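PDB 2CH9: cystatin-F from Homo sapiens, which inhibits the cysteine proteases papain and cathepsin L, with lower affinity than other cystatins, and forms a disulfide-linked homodimer. Local coordinates for residues Arg35-Asn46 with Lys82-Asp90. Sequence-based numbering, arbitrary orientation.
Sequences RYSVEKFNNCTN and KNQHLRLDD. With ZN (zinc ion), chain F; NAG (2-acetamido-2-deoxy-beta-D-glucopyranose), chain B; FUL (beta-L-fucopyranose), chain C.
R35 grips D89 end-on: NH1 (2.8 Å) and NH2 (3.1 Å) both donate to D89 OD1, which lies close to the guanidinium plane, while the carboxylate is turned 57° against it. Bends at chi2 and chi3 (56° and 57°) fold the arginine chain so that L88 CB sits over the centre of one guanidinium face, 3.7 Å above it; arginine suits the place because its flat cation can lie on leucine with one face while its edge pairs with aspartate. The same guanidinium has a second carboxylate partner in E53, and a leucine in place of R35 would probably leave D89 and E53 without the cation they share. One turn on, V38 meets L88 tip to tip, CG1 to CD1 at 4.0 Å, a compact branched side chain suited to this buried, apolar spot that the leucine fills, and the CG of E39 lies against that same methyl. The contact thus ties the long helix of the cystatin fold, which the antiparallel sheet wraps around, to the loop between strands 67-78 and 102-112. N42 ND2 merely packs against L88 CD1, while N42 OD1 accepts from the backbone N of F51. The backbone O of N42 accepts a hydrogen bond from K82 NZ at 2.8 Å, nearly in line with the C=O bond. Extended along its whole length, the K82 chain carries its amino group from the loop to the helix. N43 bears the glycan on ND2, and C44 is disulfide-bonded to C7 of the second subunit. T45 O lies 2.6 Å from K82 NZ. N46 reaches the glycan through ND2 to fucose O4, while a water links its OD1 to K82 NZ.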
ATOM      1  N   ARG A  35      -1.438  15.248   8.675  1.00 53.39           N
ATOM      2  CA  ARG A  35      -1.922  15.560  10.027  1.00 53.18           C
ATOM      3  C   ARG A  35      -2.510  14.331  10.718  1.00 53.18           C
ATOM      4  O   ARG A  35      -2.225  14.078  11.895  1.00 52.98           O
ATOM      5  CB  ARG A  35      -2.947  16.710  10.008  1.00 53.04           C
ATOM      6  CG  ARG A  35      -3.575  17.047  11.369  1.00 54.58           C
ATOM      7  CD  ARG A  35      -2.527  17.390  12.463  1.00 54.79           C
ATOM      8  NE  ARG A  35      -1.664  18.503  12.076  1.00 54.25           N
ATOM      9  CZ  ARG A  35      -1.995  19.793  12.153  1.00 54.40           C
ATOM     10  NH1 ARG A  35      -3.179  20.172  12.623  1.00 50.60           N
ATOM     11  NH2 ARG A  35      -1.127  20.713  11.750  1.00 54.47           N
ATOM     12  N   TYR A  36      -3.339  13.567  10.009  1.00 52.95           N
ATOM     13  CA  TYR A  36      -3.826  12.303  10.575  1.00 53.33           C
ATOM     14  C   TYR A  36      -2.688  11.376  11.006  1.00 52.79           C
ATOM     15  O   TYR A  36      -2.756  10.739  12.066  1.00 51.79           O
ATOM     16  CB  TYR A  36      -4.722  11.573   9.599  1.00 53.18           C
ATOM     17  CG  TYR A  36      -6.021  12.264   9.357  1.00 55.29           C
ATOM     18  CD1 TYR A  36      -6.738  12.840  10.410  1.00 55.89           C
ATOM     19  CD2 TYR A  36      -6.572  12.303   8.081  1.00 54.58           C
ATOM     20  CE1 TYR A  36      -7.967  13.471  10.174  1.00 57.43           C
ATOM     21  CE2 TYR A  36      -7.783  12.931   7.835  1.00 55.48           C
ATOM     22  CZ  TYR A  36      -8.473  13.502   8.880  1.00 54.92           C
ATOM     23  OH  TYR A  36      -9.673  14.106   8.622  1.00 56.25           O
ATOM     24  N   SER A  37      -1.640  11.316  10.182  1.00 53.53           N
ATOM     25  CA  SER A  37      -0.499  10.432  10.444  1.00 53.33           C
ATOM     26  C   SER A  37       0.181  10.776  11.761  1.00 53.70           C
ATOM     27  O   SER A  37       0.435   9.893  12.594  1.00 53.86           O
ATOM     28  CB  SER A  37       0.512  10.529   9.305  1.00 53.66           C
ATOM     29  OG  SER A  37      -0.094  10.111   8.111  1.00 54.90           O
ATOM     30  N   VAL A  38       0.460  12.067  11.961  1.00 53.90           N
ATOM     31  CA  VAL A  38       1.154  12.479  13.178  1.00 53.77           C
ATOM     32  C   VAL A  38       0.270  12.363  14.422  1.00 53.80           C
ATOM     33  O   VAL A  38       0.765  12.112  15.523  1.00 53.87           O
ATOM     34  CB  VAL A  38       1.820  13.849  13.045  1.00 53.62           C
ATOM     35  CG1 VAL A  38       0.788  14.995  13.143  1.00 52.77           C
ATOM     36  CG2 VAL A  38       2.935  13.966  14.089  1.00 53.80           C
ATOM     37  N   GLU A  39      -1.040  12.494  14.223  1.00 53.43           N
ATOM     38  CA  GLU A  39      -2.010  12.265  15.286  1.00 53.17           C
ATOM     39  C   GLU A  39      -2.090  10.785  15.674  1.00 52.67           C
ATOM     40  O   GLU A  39      -2.225  10.466  16.852  1.00 51.77           O
ATOM     41  CB  GLU A  39      -3.385  12.821  14.889  1.00 53.62           C
ATOM     42  CG  GLU A  39      -3.390  14.337  14.765  1.00 55.51           C
ATOM     43  CD  GLU A  39      -4.746  14.900  14.408  1.00 61.07           C
ATOM     44  OE1 GLU A  39      -5.579  14.157  13.836  1.00 61.89           O
ATOM     45  OE2 GLU A  39      -4.980  16.092  14.703  1.00 64.12           O
ATOM     46  N   LYS A  40      -1.989   9.890  14.688  1.00 52.42           N
ATOM     47  CA  LYS A  40      -1.837   8.456  14.956  1.00 52.55           C
ATOM     48  C   LYS A  40      -0.552   8.215  15.748  1.00 52.27           C
ATOM     49  O   LYS A  40      -0.557   7.439  16.699  1.00 52.62           O
ATOM     50  CB  LYS A  40      -1.835   7.639  13.663  1.00 53.54           C
ATOM     51  CG  LYS A  40      -1.617   6.136  13.835  1.00 53.93           C
ATOM     52  CD  LYS A  40      -2.891   5.469  14.318  1.00 58.76           C
ATOM     53  CE  LYS A  40      -2.821   3.956  14.173  1.00 61.05           C
ATOM     54  NZ  LYS A  40      -4.217   3.403  14.140  1.00 64.76           N
ATOM     55  N   PHE A  41       0.528   8.905  15.374  1.00 52.08           N
ATOM     56  CA  PHE A  41       1.805   8.824  16.098  1.00 51.73           C
ATOM     57  C   PHE A  41       1.653   9.269  17.549  1.00 51.73           C
ATOM     58  O   PHE A  41       2.104   8.570  18.459  1.00 51.29           O
ATOM     59  CB  PHE A  41       2.904   9.664  15.416  1.00 51.38           C
ATOM     60  CG  PHE A  41       4.264   9.519  16.060  1.00 51.08           C
ATOM     61  CD1 PHE A  41       5.137   8.511  15.655  1.00 50.21           C
ATOM     62  CD2 PHE A  41       4.666  10.379  17.077  1.00 50.58           C
ATOM     63  CE1 PHE A  41       6.393   8.360  16.241  1.00 50.65           C
ATOM     64  CE2 PHE A  41       5.916  10.235  17.686  1.00 50.62           C
ATOM     65  CZ  PHE A  41       6.786   9.225  17.266  1.00 51.41           C
ATOM     66  N   ASN A  42       1.046  10.438  17.765  1.00 52.10           N
ATOM     67  CA  ASN A  42       0.838  10.926  19.155  1.00 52.66           C
ATOM     68  C   ASN A  42      -0.028   9.968  19.967  1.00 53.31           C
ATOM     69  O   ASN A  42       0.239   9.735  21.141  1.00 53.57           O
ATOM     70  CB  ASN A  42       0.266  12.355  19.203  1.00 51.88           C
ATOM     71  CG  ASN A  42       1.176  13.379  18.529  1.00 52.05           C
ATOM     72  OD1 ASN A  42       2.404  13.296  18.619  1.00 51.50           O
ATOM     73  ND2 ASN A  42       0.574  14.348  17.841  1.00 50.13           N
ATOM     74  N   ASN A  43      -1.044   9.392  19.333  1.00 54.30           N
ATOM     75  CA  ASN A  43      -1.893   8.435  20.009  1.00 55.62           C
ATOM     76  C   ASN A  43      -1.161   7.152  20.410  1.00 55.76           C
ATOM     77  O   ASN A  43      -1.515   6.517  21.411  1.00 55.06           O
ATOM     78  CB  ASN A  43      -3.116   8.084  19.164  1.00 56.25           C
ATOM     79  CG  ASN A  43      -4.100   7.203  19.926  1.00 60.14           C
ATOM     80  OD1 ASN A  43      -4.834   7.684  20.799  1.00 59.93           O
ATOM     81  ND2 ASN A  43      -4.101   5.896  19.612  1.00 66.10           N
ATOM     82  N   CYS A  44      -0.137   6.785  19.636  1.00 55.87           N
ATOM     83  CA  CYS A  44       0.490   5.466  19.748  1.00 56.23           C
ATOM     84  C   CYS A  44       1.836   5.438  20.448  1.00 55.71           C
ATOM     85  O   CYS A  44       2.481   4.398  20.513  1.00 55.57           O
ATOM     86  CB  CYS A  44       0.610   4.829  18.363  1.00 56.55           C
ATOM     87  SG  CYS A  44      -1.005   4.438  17.625  1.00 60.11           S
ATOM     88  N   THR A  45       2.254   6.585  20.965  1.00 55.72           N
ATOM     89  CA  THR A  45       3.527   6.705  21.666  1.00 55.29           C
ATOM     90  C   THR A  45       3.300   7.387  23.009  1.00 55.75           C
ATOM     91  O   THR A  45       2.208   7.881  23.274  1.00 55.52           O
ATOM     92  CB  THR A  45       4.562   7.493  20.831  1.00 55.26           C
ATOM     93  OG1 THR A  45       4.027   8.773  20.473  1.00 54.30           O
ATOM     94  CG2 THR A  45       4.929   6.734  19.558  1.00 54.51           C
ATOM     95  N   ASN A  46       4.324   7.404  23.858  1.00 56.02           N
ATOM     96  CA  ASN A  46       4.216   8.030  25.166  1.00 56.48           C
ATOM     97  C   ASN A  46       5.236   9.116  25.408  1.00 56.28           C
ATOM     98  O   ASN A  46       5.876   9.140  26.451  1.00 56.47           O
ATOM     99  CB  ASN A  46       4.348   6.989  26.277  1.00 57.12           C
ATOM    100  CG  ASN A  46       3.172   6.053  26.334  1.00 59.29           C
ATOM    101  OD1 ASN A  46       2.200   6.298  27.063  1.00 60.46           O
ATOM    102  ND2 ASN A  46       3.237   4.974  25.547  1.00 60.93           N
ATOM    103  N   LYS A  82       1.513  16.810  25.748  1.00 50.75           N
ATOM    104  CA  LYS A  82       0.455  15.847  25.488  1.00 50.08           C
ATOM    105  C   LYS A  82      -0.582  15.908  26.628  1.00 49.64           C
ATOM    106  O   LYS A  82      -0.269  16.379  27.719  1.00 49.24           O
ATOM    107  CB  LYS A  82       1.073  14.452  25.392  1.00 50.04           C
ATOM    108  CG  LYS A  82       0.234  13.478  24.607  1.00 50.92           C
ATOM    109  CD  LYS A  82       0.932  12.149  24.359  1.00 51.10           C
ATOM    110  CE  LYS A  82      -0.128  11.089  24.079  1.00 52.59           C
ATOM    111  NZ  LYS A  82       0.437   9.724  23.926  1.00 52.86           N
ATOM    112  N   ASN A  83      -1.811  15.456  26.366  1.00 49.23           N
ATOM    113  CA  ASN A  83      -2.857  15.352  27.407  1.00 49.23           C
ATOM    114  C   ASN A  83      -3.284  16.685  28.058  1.00 48.94           C
ATOM    115  O   ASN A  83      -3.746  16.716  29.213  1.00 48.84           O
ATOM    116  CB  ASN A  83      -2.469  14.315  28.483  1.00 49.22           C
ATOM    117  CG  ASN A  83      -2.353  12.888  27.929  1.00 49.91           C
ATOM    118  OD1 ASN A  83      -1.462  12.128  28.315  1.00 49.66           O
ATOM    119  ND2 ASN A  83      -3.256  12.524  27.028  1.00 51.90           N
ATOM    120  N   GLN A  84      -3.142  17.779  27.309  1.00 48.76           N
ATOM    121  CA  GLN A  84      -3.615  19.098  27.764  1.00 48.89           C
ATOM    122  C   GLN A  84      -4.631  19.705  26.788  1.00 48.65           C
ATOM    123  O   GLN A  84      -4.983  20.886  26.908  1.00 48.57           O
ATOM    124  CB  GLN A  84      -2.445  20.060  28.040  1.00 48.80           C
ATOM    125  CG  GLN A  84      -1.528  19.619  29.203  1.00 49.24           C
ATOM    126  CD  GLN A  84      -0.592  20.716  29.720  1.00 49.38           C
ATOM    127  OE1 GLN A  84      -0.650  21.870  29.291  1.00 50.43           O
ATOM    128  NE2 GLN A  84       0.275  20.349  30.656  1.00 49.61           N
ATOM    129  N   HIS A  85      -5.101  18.877  25.845  1.00 48.98           N
ATOM    130  CA  HIS A  85      -6.126  19.233  24.859  1.00 49.47           C
ATOM    131  C   HIS A  85      -5.685  20.367  23.960  1.00 49.75           C
ATOM    132  O   HIS A  85      -6.480  21.269  23.656  1.00 50.18           O
ATOM    133  CB  HIS A  85      -7.458  19.592  25.530  1.00 49.31           C
ATOM    134  CG  HIS A  85      -7.914  18.577  26.523  1.00 49.98           C
ATOM    135  ND1 HIS A  85      -8.619  17.445  26.155  1.00 51.20           N
ATOM    136  CD2 HIS A  85      -7.745  18.511  27.867  1.00 49.48           C
ATOM    137  CE1 HIS A  85      -8.864  16.723  27.232  1.00 51.82           C
ATOM    138  NE2 HIS A  85      -8.353  17.353  28.284  1.00 50.31           N
ATOM    139  N   LEU A  86      -4.423  20.303  23.534  1.00 50.48           N
ATOM    140  CA  LEU A  86      -3.830  21.334  22.703  1.00 51.06           C
ATOM    141  C   LEU A  86      -3.948  20.994  21.235  1.00 52.15           C
ATOM    142  O   LEU A  86      -3.746  19.846  20.824  1.00 52.99           O
ATOM    143  CB  LEU A  86      -2.367  21.573  23.097  1.00 50.30           C
ATOM    144  CG  LEU A  86      -2.195  22.160  24.512  1.00 49.99           C
ATOM    145  CD1 LEU A  86      -0.724  22.171  24.921  1.00 47.97           C
ATOM    146  CD2 LEU A  86      -2.838  23.556  24.640  1.00 46.91           C
ATOM    147  N   ARG A  87      -4.271  22.008  20.445  1.00 53.23           N
ATOM    148  CA  ARG A  87      -4.434  21.858  19.005  1.00 54.25           C
ATOM    149  C   ARG A  87      -3.105  22.055  18.264  1.00 54.09           C
ATOM    150  O   ARG A  87      -2.397  23.041  18.485  1.00 54.31           O
ATOM    151  CB  ARG A  87      -5.543  22.803  18.486  1.00 54.27           C
ATOM    152  CG  ARG A  87      -5.540  24.217  19.111  1.00 56.03           C
ATOM    153  CD  ARG A  87      -6.849  25.028  18.913  1.00 55.93           C
ATOM    154  NE  ARG A  87      -7.451  24.897  17.573  1.00 61.10           N
ATOM    155  CZ  ARG A  87      -6.864  25.231  16.421  1.00 61.45           C
ATOM    156  NH1 ARG A  87      -5.622  25.698  16.401  1.00 62.09           N
ATOM    157  NH2 ARG A  87      -7.519  25.069  15.277  1.00 63.09           N
ATOM    158  N   LEU A  88      -2.779  21.104  17.393  1.00 53.83           N
ATOM    159  CA  LEU A  88      -1.507  21.103  16.670  1.00 54.10           C
ATOM    160  C   LEU A  88      -1.253  22.287  15.738  1.00 54.19           C
ATOM    161  O   LEU A  88      -0.101  22.677  15.567  1.00 54.18           O
ATOM    162  CB  LEU A  88      -1.334  19.805  15.885  1.00 53.97           C
ATOM    163  CG  LEU A  88      -0.918  18.592  16.696  1.00 53.89           C
ATOM    164  CD1 LEU A  88      -1.006  17.351  15.831  1.00 54.80           C
ATOM    165  CD2 LEU A  88       0.501  18.815  17.190  1.00 53.76           C
ATOM    166  N   ASP A  89      -2.307  22.841  15.133  1.00 53.99           N
ATOM    167  CA  ASP A  89      -2.174  24.041  14.304  1.00 54.24           C
ATOM    168  C   ASP A  89      -1.507  25.195  15.047  1.00 54.25           C
ATOM    169  O   ASP A  89      -0.844  26.026  14.428  1.00 54.15           O
ATOM    170  CB  ASP A  89      -3.531  24.498  13.769  1.00 54.45           C
ATOM    171  CG  ASP A  89      -4.075  23.583  12.679  1.00 55.92           C
ATOM    172  OD1 ASP A  89      -3.288  22.862  12.023  1.00 57.55           O
ATOM    173  OD2 ASP A  89      -5.303  23.603  12.465  1.00 58.89           O
ATOM    174  N   ASP A  90      -1.678  25.240  16.369  1.00 54.18           N
ATOM    175  CA  ASP A  90      -1.094  26.308  17.186  1.00 54.21           C
ATOM    176  C   ASP A  90       0.183  25.906  17.938  1.00 55.02           C
ATOM    177  O   ASP A  90       0.699  26.679  18.739  1.00 54.89           O
ATOM    178  CB  ASP A  90      -2.133  26.871  18.151  1.00 53.59           C
ATOM    179  CG  ASP A  90      -3.255  27.603  17.441  1.00 52.69           C
ATOM    180  OD1 ASP A  90      -3.011  28.268  16.408  1.00 51.80           O
ATOM    181  OD2 ASP A  90      -4.396  27.517  17.929  1.00 51.06           O
TER
HETATM  182 ZN    ZN F1157      -9.269  16.894  24.284  0.70 61.58          ZN
HETATM  183  C1  NAG B   1      -4.933   5.082  20.479  1.00 71.44           C
HETATM  184  C2  NAG B   1      -5.575   3.982  19.628  1.00 74.72           C
HETATM  185  C3  NAG B   1      -6.488   3.112  20.496  1.00 75.86           C
HETATM  186  C4  NAG B   1      -5.739   2.579  21.713  1.00 77.46           C
HETATM  187  C5  NAG B   1      -4.863   3.614  22.420  1.00 76.90           C
HETATM  188  C6  NAG B   1      -3.811   2.704  23.014  1.00 78.57           C
HETATM  189  C7  NAG B   1      -5.868   4.564  17.243  1.00 73.72           C
HETATM  190  C8  NAG B   1      -6.900   4.869  16.192  1.00 72.82           C
HETATM  191  N2  NAG B   1      -6.318   4.531  18.500  1.00 73.40           N
HETATM  192  O3  NAG B   1      -6.917   1.998  19.747  1.00 76.23           O
HETATM  193  O4  NAG B   1      -6.607   1.925  22.632  1.00 79.88           O
HETATM  194  O5  NAG B   1      -4.182   4.484  21.523  1.00 74.87           O
HETATM  195  O6  NAG B   1      -3.406   2.943  24.340  1.00 81.10           O
HETATM  196  O7  NAG B   1      -4.693   4.362  16.933  1.00 73.03           O
HETATM  197  C1  FUL C   3      -1.997   3.082  24.099  1.00 82.05           C
HETATM  198  C2  FUL C   3      -1.095   1.849  24.177  1.00 82.20           C
HETATM  199  O2  FUL C   3      -1.790   0.635  23.969  1.00 81.61           O
HETATM  200  C3  FUL C   3      -0.094   2.159  23.059  1.00 82.15           C
HETATM  201  O3  FUL C   3       0.780   1.076  22.810  1.00 81.94           O
HETATM  202  C4  FUL C   3       0.643   3.468  23.411  1.00 82.41           C
HETATM  203  O4  FUL C   3       1.529   3.218  24.484  1.00 81.85           O
HETATM  204  C5  FUL C   3      -0.351   4.604  23.760  1.00 82.23           C
HETATM  205  C6  FUL C   3       0.294   5.876  24.293  1.00 82.08           C
HETATM  206  O5  FUL C   3      -1.329   4.172  24.698  1.00 82.79           O
HETATM  207  O   HOH W   1       0.666   9.005  26.492  1.00 57.52           O
HETATM  208  O   HOH W   2     -11.165  16.527  25.231  1.00 60.71           O
HETATM  209  O   HOH W   3      -8.443  15.318  23.617  1.00 72.90           O
HETATM  210  O   HOH W   4      -8.350  17.898  22.641  1.00 61.86           O